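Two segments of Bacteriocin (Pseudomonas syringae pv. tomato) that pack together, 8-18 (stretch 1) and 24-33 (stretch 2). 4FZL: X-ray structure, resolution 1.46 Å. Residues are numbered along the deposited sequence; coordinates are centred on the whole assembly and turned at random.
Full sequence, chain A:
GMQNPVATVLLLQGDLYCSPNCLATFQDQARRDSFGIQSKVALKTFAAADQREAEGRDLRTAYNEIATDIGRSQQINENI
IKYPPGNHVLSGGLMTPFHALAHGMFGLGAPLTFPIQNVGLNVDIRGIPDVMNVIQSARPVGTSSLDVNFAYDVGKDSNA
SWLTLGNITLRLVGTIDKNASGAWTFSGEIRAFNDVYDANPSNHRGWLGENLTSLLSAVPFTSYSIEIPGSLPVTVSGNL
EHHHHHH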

# COMPACT_ATOMS: atom_id res chain seq x y z
N THR A 8 -22.21 10.88 -11.76
CA THR A 8 -21.87 11.44 -13.04
C THR A 8 -20.44 11.98 -13.13
O THR A 8 -19.69 11.65 -14.08
CB THR A 8 -22.92 12.49 -13.44
OG1 THR A 8 -24.20 11.86 -13.52
CG2 THR A 8 -22.58 13.12 -14.82
N VAL A 9 -20.05 12.74 -12.12
CA VAL A 9 -18.72 13.30 -12.02
C VAL A 9 -17.69 12.16 -11.83
O VAL A 9 -16.66 12.12 -12.51
CB VAL A 9 -18.63 14.33 -10.89
CG1 VAL A 9 -17.14 14.62 -10.40
CG2 VAL A 9 -19.41 15.59 -11.34
N LEU A 10 -18.01 11.19 -10.99
CA LEU A 10 -17.06 10.07 -10.87
C LEU A 10 -16.77 9.45 -12.25
O LEU A 10 -15.61 9.15 -12.53
CB LEU A 10 -17.52 8.99 -9.88
CG LEU A 10 -17.64 9.34 -8.44
CD1 LEU A 10 -18.34 8.22 -7.56
CD2 LEU A 10 -16.21 9.62 -7.82
N LEU A 11 -17.81 9.12 -13.00
CA LEU A 11 -17.61 8.46 -14.28
C LEU A 11 -16.86 9.36 -15.23
O LEU A 11 -15.96 8.88 -15.85
CB LEU A 11 -18.92 8.02 -14.91
CG LEU A 11 -19.51 6.82 -14.13
CD1 LEU A 11 -20.91 6.46 -14.69
CD2 LEU A 11 -18.60 5.59 -14.35
N LEU A 12 -17.19 10.65 -15.27
CA LEU A 12 -16.44 11.63 -16.09
C LEU A 12 -14.94 11.70 -15.73
O LEU A 12 -14.09 11.86 -16.64
CB LEU A 12 -17.02 13.05 -15.98
CG LEU A 12 -18.26 13.33 -16.82
CD1 LEU A 12 -18.88 14.69 -16.45
CD2 LEU A 12 -18.01 13.32 -18.32
N GLN A 13 -14.62 11.55 -14.44
CA GLN A 13 -13.26 11.66 -13.96
C GLN A 13 -12.50 10.31 -14.00
O GLN A 13 -11.34 10.24 -13.63
CB GLN A 13 -13.30 12.09 -12.55
CG GLN A 13 -13.91 13.45 -12.22
CD GLN A 13 -12.88 14.54 -12.11
OE1 GLN A 13 -12.55 15.01 -10.97
NE2 GLN A 13 -12.30 14.88 -13.23
N GLY A 14 -13.13 9.24 -14.49
CA GLY A 14 -12.45 7.94 -14.52
C GLY A 14 -11.14 7.90 -15.31
O GLY A 14 -10.17 7.25 -14.82
N ASP A 15 -11.07 8.56 -16.46
CA ASP A 15 -9.86 8.54 -17.30
C ASP A 15 -8.69 9.18 -16.54
O ASP A 15 -7.51 8.76 -16.64
CB ASP A 15 -10.14 9.26 -18.62
CG ASP A 15 -10.85 8.39 -19.68
OD1 ASP A 15 -11.02 7.15 -19.51
OD2 ASP A 15 -11.31 9.00 -20.67
N LEU A 16 -8.98 10.22 -15.78
CA LEU A 16 -7.94 10.91 -15.00
C LEU A 16 -7.60 10.16 -13.72
O LEU A 16 -6.41 10.04 -13.39
CB LEU A 16 -8.43 12.33 -14.64
CG LEU A 16 -8.42 13.35 -15.79
CD1 LEU A 16 -9.11 14.64 -15.38
CD2 LEU A 16 -6.97 13.61 -16.35
N TYR A 17 -8.58 9.69 -12.89
CA TYR A 17 -8.24 9.09 -11.63
C TYR A 17 -7.62 7.73 -11.83
O TYR A 17 -6.76 7.36 -11.09
CB TYR A 17 -9.51 8.93 -10.80
CG TYR A 17 -10.07 10.17 -10.19
CD1 TYR A 17 -9.22 11.13 -9.68
CD2 TYR A 17 -11.42 10.32 -9.98
CE1 TYR A 17 -9.69 12.22 -8.97
CE2 TYR A 17 -11.89 11.42 -9.24
CZ TYR A 17 -11.01 12.34 -8.73
OH TYR A 17 -11.48 13.43 -8.00
N CYS A 18 -8.02 6.96 -12.83
CA CYS A 18 -7.43 5.64 -13.10
C CYS A 18 -6.26 5.80 -14.09
O CYS A 18 -6.25 5.26 -15.21
CB CYS A 18 -8.47 4.65 -13.65
SG CYS A 18 -9.71 4.29 -12.37
N ALA A 24 -2.88 14.51 -8.94
CA ALA A 24 -3.10 15.93 -9.35
C ALA A 24 -4.64 16.22 -9.45
O ALA A 24 -5.14 17.29 -9.10
CB ALA A 24 -2.45 16.22 -10.68
N THR A 25 -5.36 15.28 -10.03
CA THR A 25 -6.81 15.43 -10.25
C THR A 25 -7.55 15.44 -8.91
O THR A 25 -8.49 16.27 -8.70
CB THR A 25 -7.37 14.29 -11.17
OG1 THR A 25 -6.63 14.27 -12.38
CG2 THR A 25 -8.85 14.48 -11.49
N PHE A 26 -7.13 14.58 -7.95
CA PHE A 26 -7.73 14.58 -6.68
C PHE A 26 -7.40 15.83 -5.85
O PHE A 26 -8.28 16.41 -5.16
CB PHE A 26 -7.34 13.32 -5.94
CG PHE A 26 -8.02 13.23 -4.62
CD1 PHE A 26 -9.38 12.92 -4.62
CD2 PHE A 26 -7.37 13.43 -3.40
CE1 PHE A 26 -10.01 12.79 -3.39
CE2 PHE A 26 -8.02 13.33 -2.22
CZ PHE A 26 -9.34 13.01 -2.20
N GLN A 27 -6.15 16.32 -5.95
CA GLN A 27 -5.80 17.55 -5.32
C GLN A 27 -6.69 18.69 -5.83
O GLN A 27 -7.11 19.54 -5.12
CB GLN A 27 -4.31 17.89 -5.61
CG GLN A 27 -3.35 17.01 -4.86
CD GLN A 27 -1.90 17.16 -5.28
OE1 GLN A 27 -0.94 16.92 -4.45
NE2 GLN A 27 -1.70 17.40 -6.48
N ASP A 28 -6.94 18.73 -7.12
CA ASP A 28 -7.75 19.82 -7.69
C ASP A 28 -9.21 19.69 -7.17
O ASP A 28 -9.83 20.68 -6.88
CB ASP A 28 -7.77 19.75 -9.21
CG ASP A 28 -6.46 20.20 -9.89
OD1 ASP A 28 -5.60 20.86 -9.28
OD2 ASP A 28 -6.29 19.95 -11.11
N GLN A 29 -9.73 18.45 -7.08
CA GLN A 29 -11.07 18.26 -6.64
C GLN A 29 -11.16 18.72 -5.18
O GLN A 29 -12.11 19.36 -4.76
CB GLN A 29 -11.51 16.79 -6.81
CG GLN A 29 -12.78 16.45 -6.05
CD GLN A 29 -13.95 17.10 -6.76
OE1 GLN A 29 -14.38 16.60 -7.81
NE2 GLN A 29 -14.49 18.18 -6.17
N ALA A 30 -10.21 18.30 -4.37
CA ALA A 30 -10.24 18.63 -2.95
C ALA A 30 -10.20 20.15 -2.76
O ALA A 30 -10.90 20.69 -1.93
CB ALA A 30 -9.13 17.92 -2.16
N ARG A 31 -9.38 20.83 -3.55
CA ARG A 31 -9.28 22.27 -3.49
C ARG A 31 -10.63 22.90 -3.84
O ARG A 31 -11.08 23.86 -3.19
CB ARG A 31 -8.20 22.79 -4.43
CG ARG A 31 -8.07 24.32 -4.40
CD ARG A 31 -7.05 24.76 -5.44
NE ARG A 31 -5.68 24.31 -5.12
CZ ARG A 31 -4.81 24.91 -4.30
NH1 ARG A 31 -5.12 26.02 -3.63
NH2 ARG A 31 -3.60 24.37 -4.12
N ARG A 32 -11.27 22.35 -4.87
CA ARG A 32 -12.53 22.93 -5.39
C ARG A 32 -13.69 22.89 -4.37
O ARG A 32 -14.44 23.86 -4.23
CB ARG A 32 -12.88 22.30 -6.76
CG ARG A 32 -14.24 22.58 -7.31
CD ARG A 32 -14.23 22.34 -8.82
NE ARG A 32 -13.78 21.00 -9.12
CZ ARG A 32 -12.60 20.62 -9.62
NH1 ARG A 32 -11.64 21.49 -9.94
NH2 ARG A 32 -12.40 19.31 -9.80
N ASP A 33 -13.81 21.79 -3.63
CA ASP A 33 -14.95 21.62 -2.70
C ASP A 33 -14.51 21.59 -1.27
O ASP A 33 -15.31 21.25 -0.37
CB ASP A 33 -15.82 20.40 -3.06
CG ASP A 33 -15.19 19.08 -2.72
OD1 ASP A 33 -14.01 19.04 -2.29
OD2 ASP A 33 -15.90 18.04 -2.84
O HOH W 1 -10.42 17.39 -10.44
O HOH W 2 -14.16 13.90 -8.30

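What does the start of stretch 2 offer to the other segment? A24 stays out of reach, and the contact begins at T25, which lies nearest in the backbone register: its CA is 6.6 Å from the CA of Y17. T25 points its CA-to-CB bond toward stretch 1 and has 91 Å² covered by it, the largest share of any residue here. With chi1 in the m rotamer, its methyl CG2 comes 3.5 Å from CE1 of Y17 and 3.8 Å from OE1 of Q13, while OG1 lies 3.5 Å from CB of L16. That last approach is van der Waals contact, and the hydroxyl finds its hydrogen bonding elsewhere in the structure. A small, branched side chain suits this spot because it can fill the space close between the two backbones while touching three neighbours at once.

How does Y17 meet the next turn of stretch 2? Its CA-to-CB bond points sideways, yet the end of the side chain comes nearer, and 75 Å² of this buried residue is covered. The ring presents its edge to the backbone of F26, with CE1 of Y17 3.6 Å from N of F26, and the same CE1 makes apolar contact with CB of F26 at 4.0 Å. F26 also points its CA-to-CB bond sideways, with chi1 in the t rotamer; the hydroxyl of Y17 lies at the edge of its ring, near the plane. The tyrosine thus reaches along stretch 2 from T25 to Q29, where its OH is 3.6 Å from CB of Q29. Q27, between them, takes no part, and D28, although its CA-to-CB bond points toward stretch 1, stops short of contact.

What settles the polar ends of Q29 and Y17 inside a buried contact? No direct hydrogen bond crosses between the stretches; the hydrogen-bonded links run through water, alongside the direct packing. The CA-to-CB bond of Q29 points toward stretch 1, and the side chain bends through t and p rotamers at chi1 and chi2, bringing OE1 to 4.3 Å from CG1 of V9. Water 2 lies in hydrogen-bonding reach of this OE1 of Q29 at 2.8 Å and bonds OH of Y17 at 2.7 Å; its approach to OE1 of Q13, at 3.3 Å, is at best weak, since the water has more acceptors around it than protons to give. A glutamine fits here because its flexible chain can carry a polar group to the water while its aliphatic part packs against the tyrosine hydroxyl.

How does the contact finish toward the end of stretch 2? A30 and R31 do not touch stretch 1, but the CA-to-CB bond of R32 points toward it and the side chain extends its guanidinium, with OE1 of Q13 at the edge of that group. The gap from NH2 of R32 to OE1 of Q13 is 4.5 Å, and water 1 bridges it: the water accepts from NH2 of R32 at 2.8 Å and donates to OE1 of Q13 at 3.2 Å and to O of T25 at 2.8 Å. The length of the arginine lets it reach back to this water, and OE1 of Q13 lies within reach of both waters. Counting both sides, the contact buries a modest 299 Å².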